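Local atomic coordinates of quercetin 2,3-dioxygenase (Escherichia coli, PDB entry 1TQ5), a protein that catalyses the oxygen-dependent opening of the flavonol quercetin in vitro as a metal-binding pirin of two cupin domains, its physiological role being unknown. Residues Glu161-His175 / Ile213-Asp227. Sequence-based numbering, arbitrary orientation.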
ATOM      1  N   GLU A 161       7.776  -1.304  -8.621  1.00 29.03           N
ATOM      2  CA  GLU A 161       6.519  -1.225  -9.349  1.00 28.26           C
ATOM      3  C   GLU A 161       5.404  -1.752  -8.452  1.00 26.54           C
ATOM      4  O   GLU A 161       5.607  -2.696  -7.688  1.00 25.25           O
ATOM      5  CB  GLU A 161       6.571  -2.073 -10.616  1.00 29.96           C
ATOM      6  CG  GLU A 161       7.632  -1.665 -11.611  1.00 34.79           C
ATOM      7  CD  GLU A 161       7.532  -2.466 -12.889  1.00 43.56           C
ATOM      8  OE1 GLU A 161       7.436  -3.710 -12.798  1.00 48.48           O
ATOM      9  OE2 GLU A 161       7.554  -1.859 -13.981  1.00 53.10           O
ATOM     10  N   LEU A 162       4.233  -1.137  -8.552  1.00 22.00           N
ATOM     11  CA  LEU A 162       3.069  -1.544  -7.777  1.00 20.54           C
ATOM     12  C   LEU A 162       1.911  -1.753  -8.742  1.00 20.74           C
ATOM     13  O   LEU A 162       1.616  -0.893  -9.571  1.00 19.84           O
ATOM     14  CB  LEU A 162       2.684  -0.470  -6.750  1.00 21.46           C
ATOM     15  CG  LEU A 162       1.372  -0.697  -5.978  1.00 24.14           C
ATOM     16  CD1 LEU A 162       1.450  -1.989  -5.160  1.00 25.60           C
ATOM     17  CD2 LEU A 162       1.098   0.499  -5.063  1.00 25.91           C
ATOM     18  N   TYR A 163       1.268  -2.907  -8.636  1.00 19.98           N
ATOM     19  CA  TYR A 163       0.138  -3.240  -9.486  1.00 21.68           C
ATOM     20  C   TYR A 163      -1.099  -3.494  -8.640  1.00 21.17           C
ATOM     21  O   TYR A 163      -1.001  -4.001  -7.520  1.00 18.93           O
ATOM     22  CB  TYR A 163       0.416  -4.517 -10.277  1.00 23.53           C
ATOM     23  CG  TYR A 163       1.597  -4.466 -11.210  1.00 24.94           C
ATOM     24  CD1 TYR A 163       1.422  -4.213 -12.569  1.00 26.78           C
ATOM     25  CD2 TYR A 163       2.890  -4.695 -10.742  1.00 23.93           C
ATOM     26  CE1 TYR A 163       2.504  -4.195 -13.440  1.00 30.88           C
ATOM     27  CE2 TYR A 163       3.979  -4.677 -11.602  1.00 28.35           C
ATOM     28  CZ  TYR A 163       3.779  -4.428 -12.951  1.00 32.65           C
ATOM     29  OH  TYR A 163       4.856  -4.405 -13.810  1.00 35.24           O
ATOM     30  N   ARG A 164      -2.256  -3.115  -9.170  1.00 20.38           N
ATOM     31  CA  ARG A 164      -3.523  -3.401  -8.517  1.00 22.81           C
ATOM     32  C   ARG A 164      -4.065  -4.485  -9.444  1.00 25.01           C
ATOM     33  O   ARG A 164      -4.297  -4.240 -10.626  1.00 24.19           O
ATOM     34  CB  ARG A 164      -4.460  -2.195  -8.511  1.00 23.90           C
ATOM     35  CG  ARG A 164      -5.843  -2.552  -7.990  1.00 25.02           C
ATOM     36  CD  ARG A 164      -6.714  -1.331  -7.736  1.00 27.61           C
ATOM     37  NE  ARG A 164      -6.900  -0.494  -8.917  1.00 29.70           N
ATOM     38  CZ  ARG A 164      -7.684   0.580  -8.944  1.00 29.71           C
ATOM     39  NH1 ARG A 164      -7.798   1.293 -10.055  1.00 29.57           N
ATOM     40  NH2 ARG A 164      -8.358   0.939  -7.856  1.00 35.20           N
ATOM     41  N   TRP A 165      -4.244  -5.685  -8.905  1.00 26.52           N
ATOM     42  CA  TRP A 165      -4.690  -6.824  -9.693  1.00 29.92           C
ATOM     43  C   TRP A 165      -6.092  -7.298  -9.317  1.00 32.07           C
ATOM     44  O   TRP A 165      -6.304  -7.832  -8.226  1.00 28.20           O
ATOM     45  CB  TRP A 165      -3.699  -7.974  -9.489  1.00 33.44           C
ATOM     46  CG  TRP A 165      -3.431  -8.808 -10.700  1.00 40.61           C
ATOM     47  CD1 TRP A 165      -4.322  -9.158 -11.675  1.00 47.76           C
ATOM     48  CD2 TRP A 165      -2.193  -9.436 -11.044  1.00 49.56           C
ATOM     49  NE1 TRP A 165      -3.714  -9.965 -12.606  1.00 51.04           N
ATOM     50  CE2 TRP A 165      -2.406 -10.153 -12.243  1.00 52.35           C
ATOM     51  CE3 TRP A 165      -0.922  -9.464 -10.456  1.00 57.07           C
ATOM     52  CZ2 TRP A 165      -1.392 -10.889 -12.865  1.00 57.07           C
ATOM     53  CZ3 TRP A 165       0.087 -10.197 -11.075  1.00 60.02           C
ATOM     54  CH2 TRP A 165      -0.157 -10.899 -12.269  1.00 60.46           C
ATOM     55  N   ALA A 166      -7.049  -7.100 -10.217  1.00 32.19           N
ATOM     56  CA  ALA A 166      -8.414  -7.549  -9.966  1.00 33.69           C
ATOM     57  C   ALA A 166      -8.583  -8.890 -10.673  1.00 34.07           C
ATOM     58  O   ALA A 166      -8.308  -9.006 -11.865  1.00 33.14           O
ATOM     59  CB  ALA A 166      -9.419  -6.533 -10.499  1.00 34.68           C
ATOM     60  N   LEU A 167      -9.019  -9.905  -9.935  1.00 34.31           N
ATOM     61  CA  LEU A 167      -9.205 -11.233 -10.512  1.00 36.10           C
ATOM     62  C   LEU A 167     -10.586 -11.801 -10.231  1.00 35.03           C
ATOM     63  O   LEU A 167     -11.076 -11.744  -9.107  1.00 36.93           O
ATOM     64  CB  LEU A 167      -8.156 -12.209  -9.968  1.00 37.19           C
ATOM     65  CG  LEU A 167      -6.683 -11.959 -10.286  1.00 40.64           C
ATOM     66  CD1 LEU A 167      -5.847 -13.020  -9.600  1.00 43.69           C
ATOM     67  CD2 LEU A 167      -6.451 -11.994 -11.788  1.00 44.11           C
ATOM     68  N   LEU A 168     -11.207 -12.350 -11.265  1.00 34.03           N
ATOM     69  CA  LEU A 168     -12.521 -12.960 -11.125  1.00 34.76           C
ATOM     70  C   LEU A 168     -12.309 -14.367 -10.585  1.00 30.87           C
ATOM     71  O   LEU A 168     -11.196 -14.892 -10.624  1.00 28.38           O
ATOM     72  CB  LEU A 168     -13.221 -13.024 -12.487  1.00 34.39           C
ATOM     73  CG  LEU A 168     -13.553 -11.674 -13.124  1.00 35.81           C
ATOM     74  CD1 LEU A 168     -14.005 -11.882 -14.562  1.00 43.10           C
ATOM     75  CD2 LEU A 168     -14.626 -10.973 -12.303  1.00 37.07           C
ATOM     76  N   LYS A 169     -13.375 -14.977 -10.083  1.00 31.72           N
ATOM     77  CA  LYS A 169     -13.292 -16.326  -9.548  1.00 34.15           C
ATOM     78  C   LYS A 169     -12.739 -17.274 -10.614  1.00 36.98           C
ATOM     79  O   LYS A 169     -13.059 -17.144 -11.796  1.00 36.85           O
ATOM     80  CB  LYS A 169     -14.678 -16.788  -9.098  1.00 34.31           C
ATOM     81  CG  LYS A 169     -14.703 -18.141  -8.408  1.00 38.23           C
ATOM     82  CD  LYS A 169     -16.108 -18.483  -7.941  1.00 44.29           C
ATOM     83  CE  LYS A 169     -16.134 -19.797  -7.172  1.00 47.66           C
ATOM     84  NZ  LYS A 169     -17.520 -20.172  -6.761  1.00 51.30           N
ATOM     85  N   ASP A 170     -11.899 -18.213 -10.189  1.00 38.69           N
ATOM     86  CA  ASP A 170     -11.289 -19.191 -11.088  1.00 41.30           C
ATOM     87  C   ASP A 170     -10.310 -18.611 -12.109  1.00 41.01           C
ATOM     88  O   ASP A 170      -9.857 -19.318 -13.011  1.00 40.29           O
ATOM     89  CB  ASP A 170     -12.372 -19.989 -11.821  1.00 43.39           C
ATOM     90  CG  ASP A 170     -13.025 -21.040 -10.939  1.00 50.40           C
ATOM     91  OD1 ASP A 170     -13.615 -20.675  -9.900  1.00 61.15           O
ATOM     92  OD2 ASP A 170     -12.945 -22.239 -11.287  1.00 61.03           O
ATOM     93  N   GLU A 171      -9.982 -17.331 -11.974  1.00 40.13           N
ATOM     94  CA  GLU A 171      -9.039 -16.699 -12.889  1.00 41.47           C
ATOM     95  C   GLU A 171      -7.620 -16.971 -12.401  1.00 40.89           C
ATOM     96  O   GLU A 171      -7.410 -17.294 -11.234  1.00 38.97           O
ATOM     97  CB  GLU A 171      -9.293 -15.190 -12.963  1.00 41.35           C
ATOM     98  CG  GLU A 171      -8.271 -14.419 -13.786  1.00 48.56           C
ATOM     99  CD  GLU A 171      -8.656 -12.963 -13.998  1.00 55.24           C
ATOM    100  OE1 GLU A 171      -7.854 -12.217 -14.603  1.00 58.40           O
ATOM    101  OE2 GLU A 171      -9.761 -12.565 -13.564  1.00 55.65           O
ATOM    102  N   GLN A 172      -6.649 -16.854 -13.297  1.00 42.57           N
ATOM    103  CA  GLN A 172      -5.261 -17.103 -12.937  1.00 43.70           C
ATOM    104  C   GLN A 172      -4.283 -16.359 -13.834  1.00 44.00           C
ATOM    105  O   GLN A 172      -4.524 -16.182 -15.031  1.00 41.91           O
ATOM    106  CB  GLN A 172      -4.964 -18.598 -13.016  1.00 45.13           C
ATOM    107  CG  GLN A 172      -5.369 -19.219 -14.341  1.00 48.70           C
ATOM    108  CD  GLN A 172      -4.726 -20.565 -14.574  1.00 52.61           C
ATOM    109  OE1 GLN A 172      -3.503 -20.669 -14.693  1.00 56.31           O
ATOM    110  NE2 GLN A 172      -5.545 -21.611 -14.640  1.00 58.12           N
ATOM    111  N   SER A 173      -3.173 -15.928 -13.247  1.00 42.96           N
ATOM    112  CA  SER A 173      -2.141 -15.222 -13.992  1.00 44.48           C
ATOM    113  C   SER A 173      -0.762 -15.502 -13.419  1.00 43.21           C
ATOM    114  O   SER A 173      -0.619 -16.266 -12.466  1.00 41.67           O
ATOM    115  CB  SER A 173      -2.412 -13.718 -13.995  1.00 46.08           C
ATOM    116  OG  SER A 173      -3.463 -13.398 -14.887  1.00 50.55           O
ATOM    117  N   VAL A 174       0.247 -14.878 -14.016  1.00 43.12           N
ATOM    118  CA  VAL A 174       1.632 -15.054 -13.594  1.00 43.66           C
ATOM    119  C   VAL A 174       2.426 -13.768 -13.801  1.00 42.69           C
ATOM    120  O   VAL A 174       2.203 -13.046 -14.771  1.00 41.38           O
ATOM    121  CB  VAL A 174       2.328 -16.177 -14.410  1.00 43.23           C
ATOM    122  CG1 VAL A 174       3.774 -16.333 -13.959  1.00 44.55           C
ATOM    123  CG2 VAL A 174       1.576 -17.489 -14.254  1.00 44.10           C
ATOM    124  N   HIS A 175       3.345 -13.493 -12.882  1.00 43.72           N
ATOM    125  CA  HIS A 175       4.207 -12.315 -12.964  1.00 44.60           C
ATOM    126  C   HIS A 175       5.648 -12.817 -12.871  1.00 45.08           C
ATOM    127  O   HIS A 175       6.019 -13.471 -11.897  1.00 41.93           O
ATOM    128  CB  HIS A 175       3.918 -11.351 -11.809  1.00 44.63           C
ATOM    129  CG  HIS A 175       4.674 -10.061 -11.896  1.00 46.77           C
ATOM    130  ND1 HIS A 175       4.871  -9.238 -10.808  1.00 53.17           N
ATOM    131  CD2 HIS A 175       5.272  -9.445 -12.944  1.00 51.81           C
ATOM    132  CE1 HIS A 175       5.557  -8.173 -11.180  1.00 50.70           C
ATOM    133  NE2 HIS A 175       5.813  -8.274 -12.471  1.00 53.04           N
ATOM    134  N   ILE A 213       5.450 -15.582 -10.049  1.00 31.23           N
ATOM    135  CA  ILE A 213       4.380 -15.534  -9.064  1.00 31.10           C
ATOM    136  C   ILE A 213       3.124 -16.049  -9.753  1.00 29.84           C
ATOM    137  O   ILE A 213       2.666 -15.462 -10.736  1.00 29.73           O
ATOM    138  CB  ILE A 213       4.128 -14.088  -8.574  1.00 30.43           C
ATOM    139  CG1 ILE A 213       5.379 -13.541  -7.878  1.00 34.17           C
ATOM    140  CG2 ILE A 213       2.929 -14.051  -7.646  1.00 33.87           C
ATOM    141  CD1 ILE A 213       5.787 -14.296  -6.636  1.00 32.59           C
ATOM    142  N   SER A 214       2.589 -17.158  -9.253  1.00 29.14           N
ATOM    143  CA  SER A 214       1.378 -17.757  -9.812  1.00 28.17           C
ATOM    144  C   SER A 214       0.231 -17.423  -8.884  1.00 27.44           C
ATOM    145  O   SER A 214       0.287 -17.695  -7.686  1.00 25.13           O
ATOM    146  CB  SER A 214       1.511 -19.276  -9.923  1.00 28.94           C
ATOM    147  OG  SER A 214       2.547 -19.636 -10.820  1.00 37.07           O
ATOM    148  N   ILE A 215      -0.815 -16.837  -9.443  1.00 28.04           N
ATOM    149  CA  ILE A 215      -1.956 -16.448  -8.649  1.00 30.02           C
ATOM    150  C   ILE A 215      -3.244 -17.063  -9.183  1.00 29.91           C
ATOM    151  O   ILE A 215      -3.516 -17.024 -10.384  1.00 31.43           O
ATOM    152  CB  ILE A 215      -2.070 -14.910  -8.627  1.00 32.65           C
ATOM    153  CG1 ILE A 215      -3.149 -14.464  -7.645  1.00 36.24           C
ATOM    154  CG2 ILE A 215      -2.374 -14.396 -10.024  1.00 36.60           C
ATOM    155  CD1 ILE A 215      -3.212 -12.942  -7.488  1.00 32.59           C
ATOM    156  N   HIS A 216      -4.019 -17.656  -8.282  1.00 28.03           N
ATOM    157  CA  HIS A 216      -5.300 -18.254  -8.630  1.00 27.53           C
ATOM    158  C   HIS A 216      -6.348 -17.662  -7.693  1.00 27.44           C
ATOM    159  O   HIS A 216      -6.162 -17.649  -6.477  1.00 25.52           O
ATOM    160  CB  HIS A 216      -5.246 -19.779  -8.471  1.00 25.61           C
ATOM    161  CG  HIS A 216      -6.556 -20.455  -8.720  1.00 24.20           C
ATOM    162  ND1 HIS A 216      -7.559 -20.506  -7.774  1.00 26.15           N
ATOM    163  CD2 HIS A 216      -7.050 -21.065  -9.825  1.00 24.04           C
ATOM    164  CE1 HIS A 216      -8.613 -21.118  -8.285  1.00 29.31           C
ATOM    165  NE2 HIS A 216      -8.329 -21.467  -9.529  1.00 25.76           N
ATOM    166  N   ALA A 217      -7.444 -17.162  -8.256  1.00 27.99           N
ATOM    167  CA  ALA A 217      -8.501 -16.565  -7.442  1.00 27.86           C
ATOM    168  C   ALA A 217      -9.598 -17.572  -7.105  1.00 31.62           C
ATOM    169  O   ALA A 217     -10.271 -18.094  -7.995  1.00 29.31           O
ATOM    170  CB  ALA A 217      -9.097 -15.364  -8.164  1.00 25.94           C
ATOM    171  N   ASP A 218      -9.779 -17.834  -5.813  1.00 33.69           N
ATOM    172  CA  ASP A 218     -10.789 -18.781  -5.356  1.00 35.50           C
ATOM    173  C   ASP A 218     -12.164 -18.110  -5.330  1.00 36.08           C
ATOM    174  O   ASP A 218     -13.199 -18.775  -5.252  1.00 37.43           O
ATOM    175  CB  ASP A 218     -10.415 -19.310  -3.968  1.00 36.57           C
ATOM    176  CG  ASP A 218      -8.984 -19.833  -3.911  1.00 43.59           C
ATOM    177  OD1 ASP A 218      -8.627 -20.704  -4.735  1.00 46.48           O
ATOM    178  OD2 ASP A 218      -8.213 -19.372  -3.040  1.00 46.38           O
ATOM    179  N   SER A 219     -12.149 -16.782  -5.387  1.00 34.00           N
ATOM    180  CA  SER A 219     -13.356 -15.965  -5.417  1.00 34.14           C
ATOM    181  C   SER A 219     -12.916 -14.644  -6.038  1.00 34.00           C
ATOM    182  O   SER A 219     -11.717 -14.406  -6.170  1.00 32.50           O
ATOM    183  CB  SER A 219     -13.903 -15.740  -4.002  1.00 35.49           C
ATOM    184  OG  SER A 219     -12.945 -15.122  -3.158  1.00 42.52           O
ATOM    185  N   ASP A 220     -13.858 -13.799  -6.448  1.00 32.08           N
ATOM    186  CA  ASP A 220     -13.482 -12.516  -7.033  1.00 32.03           C
ATOM    187  C   ASP A 220     -12.566 -11.852  -6.017  1.00 29.44           C
ATOM    188  O   ASP A 220     -12.908 -11.756  -4.841  1.00 27.29           O
ATOM    189  CB  ASP A 220     -14.708 -11.630  -7.271  1.00 33.40           C
ATOM    190  CG  ASP A 220     -15.733 -12.283  -8.176  1.00 39.96           C
ATOM    191  OD1 ASP A 220     -15.341 -12.786  -9.251  1.00 39.75           O
ATOM    192  OD2 ASP A 220     -16.931 -12.283  -7.816  1.00 40.47           O
ATOM    193  N   SER A 221     -11.406 -11.395  -6.461  1.00 27.16           N
ATOM    194  CA  SER A 221     -10.469 -10.782  -5.536  1.00 28.28           C
ATOM    195  C   SER A 221      -9.744  -9.588  -6.124  1.00 26.91           C
ATOM    196  O   SER A 221      -9.912  -9.245  -7.296  1.00 26.31           O
ATOM    197  CB  SER A 221      -9.425 -11.818  -5.108  1.00 27.69           C
ATOM    198  OG  SER A 221     -10.037 -13.011  -4.650  1.00 30.37           O
ATOM    199  N   GLU A 222      -8.935  -8.957  -5.282  1.00 24.45           N
ATOM    200  CA  GLU A 222      -8.110  -7.832  -5.692  1.00 23.62           C
ATOM    201  C   GLU A 222      -6.894  -7.833  -4.785  1.00 21.92           C
ATOM    202  O   GLU A 222      -7.023  -7.931  -3.564  1.00 21.51           O
ATOM    203  CB  GLU A 222      -8.854  -6.504  -5.555  1.00 24.97           C
ATOM    204  CG  GLU A 222      -7.999  -5.302  -5.956  1.00 29.57           C
ATOM    205  CD  GLU A 222      -8.758  -3.989  -5.892  1.00 42.45           C
ATOM    206  OE1 GLU A 222      -9.798  -3.872  -6.579  1.00 48.89           O
ATOM    207  OE2 GLU A 222      -8.314  -3.074  -5.160  1.00 39.33           O
ATOM    208  N   VAL A 223      -5.715  -7.764  -5.387  1.00 22.76           N
ATOM    209  CA  VAL A 223      -4.479  -7.737  -4.625  1.00 21.57           C
ATOM    210  C   VAL A 223      -3.588  -6.629  -5.134  1.00 21.07           C
ATOM    211  O   VAL A 223      -3.711  -6.182  -6.279  1.00 19.38           O
ATOM    212  CB  VAL A 223      -3.682  -9.062  -4.738  1.00 23.92           C
ATOM    213  CG1 VAL A 223      -4.505 -10.220  -4.203  1.00 22.13           C
ATOM    214  CG2 VAL A 223      -3.278  -9.306  -6.189  1.00 27.32           C
ATOM    215  N   LEU A 224      -2.702  -6.179  -4.254  1.00 21.15           N
ATOM    216  CA  LEU A 224      -1.728  -5.158  -4.585  1.00 20.77           C
ATOM    217  C   LEU A 224      -0.438  -5.955  -4.677  1.00 20.83           C
ATOM    218  O   LEU A 224      -0.097  -6.699  -3.752  1.00 19.40           O
ATOM    219  CB  LEU A 224      -1.618  -4.120  -3.465  1.00 20.86           C
ATOM    220  CG  LEU A 224      -2.871  -3.297  -3.137  1.00 20.98           C
ATOM    221  CD1 LEU A 224      -2.553  -2.319  -2.030  1.00 27.18           C
ATOM    222  CD2 LEU A 224      -3.344  -2.547  -4.382  1.00 24.29           C
ATOM    223  N   LEU A 225       0.263  -5.826  -5.796  1.00 18.44           N
ATOM    224  CA  LEU A 225       1.504  -6.556  -5.966  1.00 19.85           C
ATOM    225  C   LEU A 225       2.662  -5.582  -6.022  1.00 17.94           C
ATOM    226  O   LEU A 225       2.775  -4.774  -6.948  1.00 20.35           O
ATOM    227  CB  LEU A 225       1.463  -7.416  -7.235  1.00 18.43           C
ATOM    228  CG  LEU A 225       2.630  -8.405  -7.391  1.00 22.97           C
ATOM    229  CD1 LEU A 225       2.168  -9.647  -8.145  1.00 30.31           C
ATOM    230  CD2 LEU A 225       3.788  -7.728  -8.111  1.00 29.25           C
ATOM    231  N   PHE A 226       3.505  -5.653  -4.997  1.00 20.38           N
ATOM    232  CA  PHE A 226       4.676  -4.796  -4.882  1.00 19.21           C
ATOM    233  C   PHE A 226       5.892  -5.529  -5.427  1.00 21.62           C
ATOM    234  O   PHE A 226       6.285  -6.547  -4.866  1.00 22.16           O
ATOM    235  CB  PHE A 226       4.941  -4.471  -3.413  1.00 17.35           C
ATOM    236  CG  PHE A 226       3.872  -3.646  -2.760  1.00 20.89           C
ATOM    237  CD1 PHE A 226       3.958  -2.258  -2.743  1.00 22.79           C
ATOM    238  CD2 PHE A 226       2.799  -4.258  -2.119  1.00 21.24           C
ATOM    239  CE1 PHE A 226       2.992  -1.494  -2.089  1.00 27.83           C
ATOM    240  CE2 PHE A 226       1.833  -3.511  -1.465  1.00 17.86           C
ATOM    241  CZ  PHE A 226       1.929  -2.121  -1.448  1.00 25.76           C
ATOM    242  N   ASP A 227       6.475  -5.029  -6.517  1.00 20.69           N
ATOM    243  CA  ASP A 227       7.689  -5.625  -7.099  1.00 25.28           C
ATOM    244  C   ASP A 227       8.827  -4.756  -6.548  1.00 24.80           C
ATOM    245  O   ASP A 227       9.045  -3.630  -7.008  1.00 23.30           O
ATOM    246  CB  ASP A 227       7.662  -5.536  -8.629  1.00 29.57           C
ATOM    247  CG  ASP A 227       8.727  -6.415  -9.290  1.00 39.62           C
ATOM    248  OD1 ASP A 227       9.917  -6.301  -8.922  1.00 42.42           O
ATOM    249  OD2 ASP A 227       8.371  -7.217 -10.182  1.00 51.37           O
TER
HETATM  250  O   HOH W   1      -9.190 -22.085 -12.008  1.00 27.22           O
HETATM  251  O   HOH W   2     -10.706 -22.940 -10.234  1.00 34.37           O
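Leu225 sends its branched end between Trp165 and His175 in the space between two sheets. Its CD1 lies at the rim of the indole, 3.6 Å from Trp165 CZ3, while CD2 meets the imidazole edge 3.3 Å from His175 ND1, a buried nitrogen with no polar partner. CG of Leu225 stands opposite the backbone N (chi1 -170°), which turns the methyls toward Trp165 and His175. Leu167 and Ile215 reach tip to tip, CD1 to CD1 at a tight 3.4 Å, and compact Ala217 tucks its methyl against Leu167 CB. This is the jelly-roll architecture of a cupin, here in the C-terminal domain: 161-167 pairs with 221-227 in one sheet, 172-175 with 213-217 in the other, and Leu, Ile, Val and Trp side chains make up most of the interior. Where both segments pass from one sheet to the other, a type II turn from Leu168 to Glu171 closes with Glu171 N on Leu168 O, and Asp220 OD1 also accepts Lys169 N, from above the carboxylate plane. On the face turned from this core, Leu162 CD1 makes a CH-pi contact over the centre of the Phe226 ring. There too Glu222 lays OE2 3.5 Å from Arg164 CD; the guanidinium goes on to Gln142, and OE2 bonds Tyr67 OH of the facing N-terminal domain. With an alanine at Glu222, the Tyr67 hydroxyl would probably lose this acceptor and the Arg164 methylenes their neighbour. At the end away from the turn, Asp227 OD2 approaches His175 CE1 at 3.1 Å, while OD1 forms a salt bridge with Arg181.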